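Local coordinates for uncharacterized protein (Bacteroides caccae, PDB 4L7A) that is of unknown function but probably cleaves peptide bonds as a zinc-dependent metallopeptidase, at residues N124-T129 against E136-V141; W60-L65 against I94-S99; V69-L74 against T259-E264; T106-T111 against K117-M122. All coordinates share one frame; numbering follows the deposited sequence.

Contact 1 of 4, residues N124-T129 against E136-V141; sequences NWLDLT and EYYFKV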
# COMPACT_ATOMS: atom_id res chain seq x y z
N ASN A 124 -15.19 2.60 12.19
CA ASN A 124 -14.50 3.28 13.29
C ASN A 124 -13.88 2.27 14.29
O ASN A 124 -13.40 2.68 15.32
CB ASN A 124 -15.37 4.36 13.95
CG ASN A 124 -16.58 3.79 14.59
OD1 ASN A 124 -16.76 2.57 14.64
ND2 ASN A 124 -17.43 4.66 15.14
N TRP A 125 -13.87 0.96 13.94
CA TRP A 125 -12.94 0.01 14.56
C TRP A 125 -11.46 0.37 14.26
O TRP A 125 -10.55 -0.20 14.85
CB TRP A 125 -13.18 -1.43 14.10
CG TRP A 125 -13.38 -1.58 12.62
CD1 TRP A 125 -14.60 -1.57 11.95
CD2 TRP A 125 -12.37 -1.71 11.60
NE1 TRP A 125 -14.39 -1.70 10.61
CE2 TRP A 125 -13.05 -1.82 10.36
CE3 TRP A 125 -10.98 -1.75 11.60
CZ2 TRP A 125 -12.38 -1.92 9.15
CZ3 TRP A 125 -10.32 -1.89 10.39
CH2 TRP A 125 -11.02 -1.97 9.18
N LEU A 126 -11.22 1.26 13.29
CA LEU A 126 -9.88 1.68 12.92
C LEU A 126 -9.23 2.59 13.98
O LEU A 126 -9.86 3.50 14.43
CB LEU A 126 -9.93 2.51 11.63
CG LEU A 126 -9.79 1.88 10.27
CD1 LEU A 126 -10.12 2.93 9.17
CD2 LEU A 126 -8.36 1.35 10.13
N ASP A 127 -7.97 2.35 14.32
CA ASP A 127 -7.20 3.31 15.07
C ASP A 127 -6.23 4.01 14.09
O ASP A 127 -5.17 3.48 13.76
CB ASP A 127 -6.43 2.62 16.19
CG ASP A 127 -5.57 3.58 17.00
OD1 ASP A 127 -5.54 4.80 16.71
OD2 ASP A 127 -4.89 3.11 17.93
N LEU A 128 -6.58 5.22 13.67
CA LEU A 128 -5.93 5.84 12.51
C LEU A 128 -4.48 6.25 12.72
O LEU A 128 -3.71 6.35 11.76
CB LEU A 128 -6.72 7.05 12.03
CG LEU A 128 -8.13 6.76 11.53
CD1 LEU A 128 -8.94 8.04 11.52
CD2 LEU A 128 -8.09 6.16 10.14
N THR A 129 -4.12 6.45 13.97
CA THR A 129 -2.77 6.80 14.31
C THR A 129 -1.91 5.55 14.60
O THR A 129 -0.74 5.71 14.83
CB THR A 129 -2.72 7.74 15.53
OG1 THR A 129 -3.32 7.09 16.66
CG2 THR A 129 -3.44 9.06 15.22
N GLU A 136 -0.71 -2.75 8.18
CA GLU A 136 -1.22 -4.11 8.03
C GLU A 136 -2.51 -4.12 7.16
O GLU A 136 -2.62 -4.92 6.29
CB GLU A 136 -1.46 -4.74 9.39
CG GLU A 136 -1.98 -6.15 9.35
CD GLU A 136 -2.59 -6.62 10.72
OE1 GLU A 136 -2.40 -5.97 11.78
OE2 GLU A 136 -3.26 -7.65 10.72
N TYR A 137 -3.44 -3.20 7.39
CA TYR A 137 -4.71 -3.26 6.74
C TYR A 137 -4.66 -2.76 5.30
O TYR A 137 -5.44 -3.22 4.48
CB TYR A 137 -5.72 -2.36 7.49
CG TYR A 137 -6.04 -2.75 8.91
CD1 TYR A 137 -6.03 -4.09 9.31
CD2 TYR A 137 -6.36 -1.78 9.87
CE1 TYR A 137 -6.33 -4.45 10.64
CE2 TYR A 137 -6.66 -2.14 11.21
CZ TYR A 137 -6.66 -3.47 11.57
OH TYR A 137 -6.92 -3.85 12.87
N TYR A 138 -3.81 -1.77 5.03
CA TYR A 138 -3.89 -0.97 3.84
C TYR A 138 -2.59 -0.68 3.15
O TYR A 138 -2.51 -0.98 1.97
CB TYR A 138 -4.53 0.39 4.11
CG TYR A 138 -5.87 0.38 4.79
CD1 TYR A 138 -6.93 -0.41 4.32
CD2 TYR A 138 -6.10 1.19 5.86
CE1 TYR A 138 -8.19 -0.41 4.94
CE2 TYR A 138 -7.35 1.26 6.48
CZ TYR A 138 -8.40 0.44 6.03
OH TYR A 138 -9.63 0.52 6.67
N PHE A 139 -1.59 -0.09 3.82
CA PHE A 139 -0.50 0.49 3.04
C PHE A 139 0.46 -0.55 2.49
O PHE A 139 0.97 -0.39 1.41
CB PHE A 139 0.30 1.54 3.81
CG PHE A 139 -0.44 2.79 4.06
CD1 PHE A 139 -0.91 3.54 3.00
CD2 PHE A 139 -0.63 3.25 5.32
CE1 PHE A 139 -1.66 4.69 3.23
CE2 PHE A 139 -1.31 4.41 5.56
CZ PHE A 139 -1.85 5.11 4.52
N LYS A 140 0.71 -1.62 3.25
CA LYS A 140 1.60 -2.69 2.75
C LYS A 140 1.13 -3.21 1.38
O LYS A 140 1.90 -3.26 0.40
CB LYS A 140 1.73 -3.81 3.78
CG LYS A 140 2.12 -5.18 3.24
CD LYS A 140 3.58 -5.17 2.94
CE LYS A 140 4.02 -6.42 2.14
NZ LYS A 140 3.40 -7.69 2.59
N VAL A 141 -0.10 -3.66 1.31
CA VAL A 141 -0.64 -4.15 0.03
C VAL A 141 -0.64 -3.09 -1.07
O VAL A 141 -0.36 -3.39 -2.23
CB VAL A 141 -2.07 -4.69 0.20
CG1 VAL A 141 -2.62 -5.09 -1.09
CG2 VAL A 141 -2.01 -5.93 1.12

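Contact 2 of 4, residues W60-L65 against I94-S99; sequences WLSVKL and IHLIGS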
# COMPACT_ATOMS: atom_id res chain seq x y z
N TRP A 60 -17.31 11.21 7.74
CA TRP A 60 -16.17 11.90 8.32
C TRP A 60 -14.94 10.96 8.47
O TRP A 60 -13.79 11.40 8.38
CB TRP A 60 -16.54 12.56 9.64
CG TRP A 60 -17.46 13.67 9.40
CD1 TRP A 60 -18.79 13.70 9.67
CD2 TRP A 60 -17.13 14.96 8.84
NE1 TRP A 60 -19.31 14.90 9.31
CE2 TRP A 60 -18.32 15.68 8.75
CE3 TRP A 60 -15.95 15.54 8.36
CZ2 TRP A 60 -18.38 16.98 8.23
CZ3 TRP A 60 -16.01 16.81 7.83
CH2 TRP A 60 -17.22 17.54 7.78
N LEU A 61 -15.18 9.68 8.60
CA LEU A 61 -14.06 8.77 8.51
C LEU A 61 -13.48 8.67 7.04
O LEU A 61 -12.27 8.49 6.87
CB LEU A 61 -14.47 7.39 9.03
CG LEU A 61 -13.36 6.31 9.03
CD1 LEU A 61 -12.16 6.78 9.86
CD2 LEU A 61 -13.97 5.03 9.61
N SER A 62 -14.34 8.79 6.03
CA SER A 62 -13.88 8.81 4.64
C SER A 62 -12.97 10.01 4.39
O SER A 62 -12.00 9.90 3.69
CB SER A 62 -15.02 8.84 3.65
OG SER A 62 -15.78 7.65 3.77
N VAL A 63 -13.31 11.15 4.97
CA VAL A 63 -12.53 12.35 4.86
C VAL A 63 -11.15 12.15 5.50
O VAL A 63 -10.11 12.56 4.93
CB VAL A 63 -13.24 13.53 5.53
CG1 VAL A 63 -12.37 14.78 5.50
CG2 VAL A 63 -14.56 13.83 4.83
N LYS A 64 -11.13 11.54 6.68
CA LYS A 64 -9.87 11.32 7.39
C LYS A 64 -8.99 10.43 6.57
O LYS A 64 -7.83 10.76 6.35
CB LYS A 64 -10.11 10.68 8.74
CG LYS A 64 -10.83 11.64 9.67
CD LYS A 64 -10.85 11.17 11.09
CE LYS A 64 -11.84 11.99 11.87
NZ LYS A 64 -11.80 11.50 13.24
N LEU A 65 -9.56 9.34 6.06
CA LEU A 65 -8.78 8.39 5.25
C LEU A 65 -8.27 8.99 3.94
O LEU A 65 -7.14 8.74 3.57
CB LEU A 65 -9.58 7.15 4.95
CG LEU A 65 -9.58 6.21 6.11
CD1 LEU A 65 -10.65 5.15 5.92
CD2 LEU A 65 -8.20 5.52 6.20
N ILE A 94 -9.97 4.44 -6.34
CA ILE A 94 -9.96 4.03 -4.93
C ILE A 94 -11.42 4.08 -4.47
O ILE A 94 -12.12 5.07 -4.77
CB ILE A 94 -9.05 4.90 -4.09
CG1 ILE A 94 -7.60 4.75 -4.52
CG2 ILE A 94 -9.10 4.49 -2.65
CD1 ILE A 94 -6.68 5.85 -4.02
N HIS A 95 -11.95 2.98 -3.89
CA HIS A 95 -13.33 2.99 -3.36
C HIS A 95 -13.21 2.78 -1.89
O HIS A 95 -12.44 1.94 -1.47
CB HIS A 95 -14.14 1.79 -3.84
CG HIS A 95 -14.60 1.89 -5.24
ND1 HIS A 95 -15.40 0.92 -5.83
CD2 HIS A 95 -14.44 2.86 -6.17
CE1 HIS A 95 -15.69 1.28 -7.07
NE2 HIS A 95 -15.12 2.45 -7.30
N LEU A 96 -13.97 3.52 -1.10
CA LEU A 96 -14.10 3.22 0.32
C LEU A 96 -15.45 2.59 0.51
O LEU A 96 -16.46 3.09 -0.01
CB LEU A 96 -14.02 4.48 1.17
CG LEU A 96 -12.83 5.36 1.02
CD1 LEU A 96 -12.82 6.39 2.13
CD2 LEU A 96 -11.55 4.53 1.08
N ILE A 97 -15.47 1.47 1.23
CA ILE A 97 -16.70 0.78 1.57
C ILE A 97 -16.71 0.52 3.05
O ILE A 97 -15.69 0.16 3.64
CB ILE A 97 -16.82 -0.55 0.83
CG1 ILE A 97 -16.94 -0.29 -0.66
CG2 ILE A 97 -18.02 -1.32 1.25
CD1 ILE A 97 -17.01 -1.62 -1.54
N GLY A 98 -17.86 0.71 3.67
CA GLY A 98 -17.93 0.48 5.13
C GLY A 98 -18.00 -1.00 5.53
O GLY A 98 -18.68 -1.78 4.88
N SER A 99 -17.30 -1.35 6.61
CA SER A 99 -17.35 -2.68 7.16
C SER A 99 -17.49 -2.70 8.68
O SER A 99 -16.94 -1.84 9.38
CB SER A 99 -16.08 -3.40 6.78
OG SER A 99 -16.20 -4.77 7.07

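Contact 3 of 4, residues V69-L74 against T259-E264; sequences VKHCWL and TNEISE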
# COMPACT_ATOMS: atom_id res chain seq x y z
N VAL A 69 -4.27 8.87 3.44
CA VAL A 69 -3.75 8.18 2.24
C VAL A 69 -2.90 9.11 1.36
O VAL A 69 -1.84 8.72 0.85
CB VAL A 69 -4.91 7.59 1.45
CG1 VAL A 69 -4.49 7.06 0.11
CG2 VAL A 69 -5.52 6.42 2.24
N LYS A 70 -3.33 10.36 1.22
CA LYS A 70 -2.60 11.31 0.42
C LYS A 70 -1.33 11.71 1.10
O LYS A 70 -0.26 11.74 0.49
CB LYS A 70 -3.45 12.54 0.15
CG LYS A 70 -2.74 13.66 -0.63
CD LYS A 70 -3.72 14.77 -1.00
CE LYS A 70 -3.06 16.16 -0.98
NZ LYS A 70 -2.01 16.26 -2.06
N HIS A 71 -1.41 11.94 2.40
CA HIS A 71 -0.22 12.35 3.19
C HIS A 71 0.88 11.29 3.28
O HIS A 71 2.07 11.61 3.20
CB HIS A 71 -0.61 12.72 4.61
CG HIS A 71 0.49 13.35 5.38
ND1 HIS A 71 0.96 14.62 5.10
CD2 HIS A 71 1.26 12.88 6.40
CE1 HIS A 71 1.93 14.93 5.93
NE2 HIS A 71 2.13 13.89 6.73
N CYS A 72 0.46 10.03 3.41
CA CYS A 72 1.39 8.92 3.71
C CYS A 72 1.88 8.10 2.51
O CYS A 72 2.89 7.37 2.61
CB CYS A 72 0.74 8.00 4.70
SG CYS A 72 0.42 8.80 6.27
N TRP A 73 1.20 8.23 1.39
CA TRP A 73 1.61 7.57 0.14
C TRP A 73 1.82 8.62 -0.96
O TRP A 73 2.98 8.87 -1.36
CB TRP A 73 0.69 6.41 -0.25
CG TRP A 73 0.58 6.21 -1.70
CD1 TRP A 73 1.60 6.06 -2.60
CD2 TRP A 73 -0.62 6.22 -2.44
NE1 TRP A 73 1.08 6.03 -3.89
CE2 TRP A 73 -0.29 6.09 -3.79
CE3 TRP A 73 -1.96 6.28 -2.08
CZ2 TRP A 73 -1.28 6.00 -4.79
CZ3 TRP A 73 -2.94 6.26 -3.11
CH2 TRP A 73 -2.57 6.13 -4.42
N LEU A 74 0.76 9.31 -1.38
CA LEU A 74 0.84 10.15 -2.57
C LEU A 74 1.86 11.27 -2.40
O LEU A 74 2.72 11.41 -3.23
CB LEU A 74 -0.50 10.73 -2.92
CG LEU A 74 -1.52 9.79 -3.54
CD1 LEU A 74 -2.90 10.43 -3.50
CD2 LEU A 74 -1.18 9.46 -4.96
N THR A 259 3.86 8.86 8.34
CA THR A 259 2.88 8.07 9.11
C THR A 259 2.96 8.41 10.61
O THR A 259 1.96 8.29 11.31
CB THR A 259 3.02 6.55 8.93
OG1 THR A 259 4.37 6.16 9.13
CG2 THR A 259 2.65 6.14 7.56
N ASN A 260 4.09 8.89 11.09
CA ASN A 260 4.14 9.41 12.48
C ASN A 260 3.53 10.78 12.67
O ASN A 260 3.33 11.18 13.79
CB ASN A 260 5.57 9.49 13.01
CG ASN A 260 6.06 8.16 13.53
OD1 ASN A 260 5.27 7.24 13.89
ND2 ASN A 260 7.38 8.02 13.56
N GLU A 261 3.26 11.48 11.58
CA GLU A 261 2.66 12.81 11.56
C GLU A 261 1.14 12.77 11.45
O GLU A 261 0.51 13.82 11.41
CB GLU A 261 3.17 13.59 10.34
CG GLU A 261 4.53 14.14 10.52
CD GLU A 261 5.15 14.63 9.23
OE1 GLU A 261 4.47 14.70 8.17
OE2 GLU A 261 6.35 14.91 9.29
N ILE A 262 0.53 11.59 11.43
CA ILE A 262 -0.91 11.53 11.19
C ILE A 262 -1.72 12.42 12.16
O ILE A 262 -2.59 13.16 11.72
CB ILE A 262 -1.41 10.06 11.16
CG1 ILE A 262 -0.98 9.45 9.84
CG2 ILE A 262 -2.91 9.97 11.36
CD1 ILE A 262 -1.22 7.95 9.74
N SER A 263 -1.41 12.37 13.45
CA SER A 263 -2.21 13.15 14.40
C SER A 263 -1.98 14.64 14.26
O SER A 263 -2.70 15.37 14.84
CB SER A 263 -1.91 12.79 15.84
OG SER A 263 -0.57 13.07 16.11
N GLU A 264 -1.00 15.09 13.50
CA GLU A 264 -0.86 16.52 13.20
C GLU A 264 -1.72 16.98 12.01
O GLU A 264 -1.79 18.16 11.74
CB GLU A 264 0.61 16.87 12.91
CG GLU A 264 1.55 16.52 14.06
CD GLU A 264 3.04 16.58 13.66
OE1 GLU A 264 3.42 17.42 12.82
OE2 GLU A 264 3.82 15.77 14.20

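Contact 4 of 4, residues T106-T111 against K117-M122; sequences TYTLGT and KVTLYM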
# COMPACT_ATOMS: atom_id res chain seq x y z
N THR A 106 -9.48 -6.26 4.70
CA THR A 106 -9.62 -4.82 4.69
C THR A 106 -9.49 -4.16 3.33
O THR A 106 -9.49 -2.93 3.23
CB THR A 106 -8.57 -4.27 5.61
OG1 THR A 106 -7.31 -4.87 5.26
CG2 THR A 106 -8.93 -4.64 7.07
N TYR A 107 -9.33 -4.94 2.27
CA TYR A 107 -9.17 -4.43 0.91
C TYR A 107 -9.61 -5.48 -0.10
O TYR A 107 -9.63 -6.69 0.21
CB TYR A 107 -7.69 -4.05 0.62
CG TYR A 107 -6.80 -5.26 0.43
CD1 TYR A 107 -6.28 -5.97 1.53
CD2 TYR A 107 -6.58 -5.77 -0.84
CE1 TYR A 107 -5.51 -7.15 1.33
CE2 TYR A 107 -5.79 -6.95 -1.04
CZ TYR A 107 -5.28 -7.62 0.03
OH TYR A 107 -4.54 -8.78 -0.26
N THR A 108 -9.95 -5.01 -1.29
CA THR A 108 -9.91 -5.82 -2.49
C THR A 108 -9.29 -5.05 -3.61
O THR A 108 -9.08 -3.83 -3.51
CB THR A 108 -11.28 -6.32 -2.98
OG1 THR A 108 -12.09 -5.19 -3.34
CG2 THR A 108 -11.93 -7.10 -1.92
N LEU A 109 -8.93 -5.81 -4.66
CA LEU A 109 -8.29 -5.30 -5.84
C LEU A 109 -9.07 -5.70 -7.06
O LEU A 109 -9.69 -6.76 -7.10
CB LEU A 109 -6.91 -5.91 -5.97
CG LEU A 109 -6.01 -5.74 -4.76
CD1 LEU A 109 -4.73 -6.59 -4.97
CD2 LEU A 109 -5.64 -4.27 -4.50
N GLY A 110 -9.14 -4.81 -8.02
CA GLY A 110 -9.78 -5.11 -9.32
C GLY A 110 -9.20 -4.20 -10.40
O GLY A 110 -8.09 -3.67 -10.29
N THR A 111 -9.96 -4.02 -11.47
CA THR A 111 -9.55 -3.19 -12.58
C THR A 111 -10.58 -2.12 -12.75
O THR A 111 -11.72 -2.31 -12.34
CB THR A 111 -9.50 -3.98 -13.88
OG1 THR A 111 -10.79 -4.60 -14.06
CG2 THR A 111 -8.41 -5.03 -13.79
N LYS A 117 -7.91 -0.81 -9.67
CA LYS A 117 -8.85 -0.37 -8.68
C LYS A 117 -8.50 -0.96 -7.29
O LYS A 117 -8.23 -2.14 -7.18
CB LYS A 117 -10.23 -0.79 -9.09
CG LYS A 117 -11.30 -0.41 -8.07
CD LYS A 117 -12.69 -0.69 -8.58
CE LYS A 117 -13.11 -2.10 -8.24
NZ LYS A 117 -14.14 -2.63 -9.23
N VAL A 118 -8.44 -0.11 -6.28
CA VAL A 118 -8.21 -0.52 -4.87
C VAL A 118 -9.47 -0.16 -4.07
O VAL A 118 -9.94 0.98 -4.12
CB VAL A 118 -7.01 0.19 -4.24
CG1 VAL A 118 -6.72 -0.31 -2.81
CG2 VAL A 118 -5.73 -0.05 -5.00
N THR A 119 -10.00 -1.11 -3.33
CA THR A 119 -11.10 -0.88 -2.47
C THR A 119 -10.63 -1.06 -1.06
O THR A 119 -9.99 -2.05 -0.76
CB THR A 119 -12.22 -1.89 -2.73
OG1 THR A 119 -12.68 -1.70 -4.07
CG2 THR A 119 -13.37 -1.70 -1.77
N LEU A 120 -10.92 -0.10 -0.20
CA LEU A 120 -10.57 -0.19 1.17
C LEU A 120 -11.85 -0.30 2.00
O LEU A 120 -12.75 0.54 1.87
CB LEU A 120 -9.81 1.03 1.60
CG LEU A 120 -8.61 1.47 0.76
CD1 LEU A 120 -8.04 2.72 1.32
CD2 LEU A 120 -7.58 0.35 0.79
N TYR A 121 -11.87 -1.29 2.89
CA TYR A 121 -12.95 -1.50 3.81
C TYR A 121 -12.55 -0.82 5.12
O TYR A 121 -11.44 -1.05 5.67
CB TYR A 121 -13.22 -3.01 3.98
CG TYR A 121 -13.80 -3.60 2.73
CD1 TYR A 121 -13.02 -4.10 1.72
CD2 TYR A 121 -15.19 -3.67 2.57
CE1 TYR A 121 -13.60 -4.61 0.55
CE2 TYR A 121 -15.76 -4.19 1.45
CZ TYR A 121 -14.98 -4.64 0.43
OH TYR A 121 -15.64 -5.16 -0.68
N MSE A 122 -13.47 -0.00 5.63
CA MSE A 122 -13.20 0.79 6.81
C MSE A 122 -14.40 0.96 7.73
O MSE A 122 -15.51 0.75 7.33
CB MSE A 122 -12.68 2.22 6.43
CG MSE A 122 -13.17 2.78 5.13
SE MSE A 122 -15.06 3.31 5.01
CE MSE A 122 -15.00 5.06 5.85
O HOH W 1 -11.27 -3.37 -5.83
O HOH W 2 -14.70 -5.64 -2.95

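Contact 1 of 4, residues N124-T129 against E136-V141
Trp125 and Tyr137 form a T-shaped pair: the edge of the indole's six-membered ring points at one face of the phenol, the centroids lie 5.5 Å apart and the planes stand 85° to each other. The closest atoms of the pair are Trp125 CZ3 and Tyr137 CE2 at 3.8 Å. A chi1 of 45° puts the indole CG between its own backbone N and carbonyl carbon and brings the six-membered ring to the helix, although the CB does not point there. Leu126 fills the angle between the two tyrosines. One methyl serves both, with Leu126 CD2 to Tyr137 CD2 at 3.7 Å and Leu126 CD2 to Tyr138 CE2 at 3.8 Å, while Leu126 CD1 lies 3.5 Å from Tyr138 OH. The Tyr138 ring also carries Tyr137 CB over its centre, which probably limits its rotation. The contacts are van der Waals in kind; of the polar groups, Trp125 NE1 is bonded to Ser99 O and Tyr138 OH to Tyr121 O. The connection after strand 115-122 thus lies along the early turns of helix 131-153, whose later turns carry an HExxH sequence, with Leu128 turned to helix 59-81 and Lys140 salt-bridged to Glu201 of helix 195-208.

Contact 2 of 4, residues W60-L65 against I94-S99
Helix-on-sheet packing between helix 59-81 and strand 93-98 centres here on Leu96, whose CD1 methyl sits against Ser62. The evidence is compact: this single methyl, Leu96 CD1, lies 3.6 Å from both Ser62 CB and Ser62 OG. A looser approach of 4.4 Å joins Leu96 CD1 to Leu65 CB, about one helical turn on. The nearest CA atoms across the contact, of Ser62 and Leu96, are 7.1 Å apart; the short Ser62 side chain is consistent with this approach. Leu96 points at the helix with CG opposite its carbonyl carbon (chi1 -55°), and an extended chi2 of -169° carries CD1 on to the serine. Ile97, next along the strand, points away from the helix, where it meets Thr119 and Tyr121. Around the pair, selenomethionine Met122 of strand 115-122 packs on both Ser62 and Leu65, and Phe39 touches Leu96 from strand 38-40. All three touching residues are buried. The one polar side-chain group among them, the Ser62 hydroxyl, is hydrogen-bonded to Asp58 O, the carbonyl four residues earlier. With its hydroxyl thus engaged by its own chain, Ser62 can offer Leu96 close packing without leaving a buried polar atom in want of a partner; the contact itself is made by van der Waals forces.

Contact 3 of 4, residues V69-L74 against T259-E264
A histidine-carboxylate hydrogen bond through the less common, anti lone pair links the two segments: His71 NE2 donates to Glu261 OE1 at 2.9 Å, with an N-H...O angle of 144°. The acceptor lies in the imidazole plane, yet ring and carboxylate planes are 49° apart, so the glutamate meets the ring edge with its own plane twisted. His71 reaches it because CG stands opposite the backbone N (chi1 -170°), and Glu261 answers with a chain extended beyond CG. The second carboxylate oxygen, Glu261 OE2, is held by Arg257 in a salt bridge, so both oxygens have partners and the carboxylate is fixed from two sides; the bond and the arginine would probably keep Glu261 ionised. Alongside this polar pair, Cys72 SG packs on aliphatic groups: the methyl Thr259 CG2 lies 3.7 Å from Cys72 SG, and Ile262 CG1 is 3.9 Å from the same sulfur. Thr259 spends its hydroxyl on the Ile255 carbonyl of its own helix, leaving the methyl for the cysteine. The contact joins helix 59-81, at a wider pi-type turn, to the end of helix 248-260 and the 3-10 turn after it. Helix 131-153 adjoins both segments, through Phe139 on Cys72 and Val131 on Thr259.

Contact 4 of 4, residues T106-T111 against K117-M122
Thr108 and Thr119 form a hydrogen-bonded antiparallel pair at the middle of a beta hairpin. Thr119 N donates to Thr108 O at 2.9 Å and a nearly straight 173°, whereas the return bond, Thr108 N to Thr119 O at 3.0 Å, is more bent at 148°. Gly110 and Lys117 repeat the two-way pairing, and Tyr121 N is taken up by Thr106 O at 2.9 Å, with the donor 55° out of the carbonyl plane. Thr119 O also receives a short CA-H...O approach, 3.0 Å from Tyr107 CA. In the non-hydrogen-bonded pairs, Val118 and Leu120 turn their backbone polar groups to the other neighbour, strand 93-98, where they bond with Val93, His95 and Ile97.

The two threonine side chains lie side by side, pointing the same way. Their hydroxyls share a water, 3.2 Å from Thr108 OG1 and 2.8 Å from Thr119 OG1. A second water lies 2.7 Å from Thr108 OG1 and in the plane of the Tyr121 ring; its 2.5 Å to Tyr121 OH is unusually short, leaving its exact position doubtful. Thr108 CG2 meets that ring at its edge. On the opposite face Tyr107, Leu109, Val118 and Leu120 turn to the side where Val141, Glu145 and Tyr138 of helix 131-153 pack. Thr106 OG1 bonds to Tyr137 O of that helix.

Strand 107-112 is the antiparallel edge of the sheet, the position that in zincin peptidases usually borders the substrate cleft. Here one face is hydrated through hydroxyls and the other is largely apolar, while the backbone bonds fix the edge strand in register.

Overall arrangement
From the N terminus, helix 59-81 supplies the first segments of contacts 2 and 3. Contact 2 closes first, when strand 93-98 comes back to the helix after a mainly helical excursion. Contact 3 opens within that excursion and closes only some 185 residues later, at the C-terminal end of helix 248-260, so the two cross. Between the closing of contact 2 and that of contact 3, contact 4 forms a local hairpin and contact 1 follows it across the short run into helix 131-153; contacts 2, 4 and 1 are in series, and contacts 4 and 1 fall wholly within the span of contact 3. Together they tie the sheet, the HExxH-bearing helix, helix 59-81 and the C-terminal region into one body.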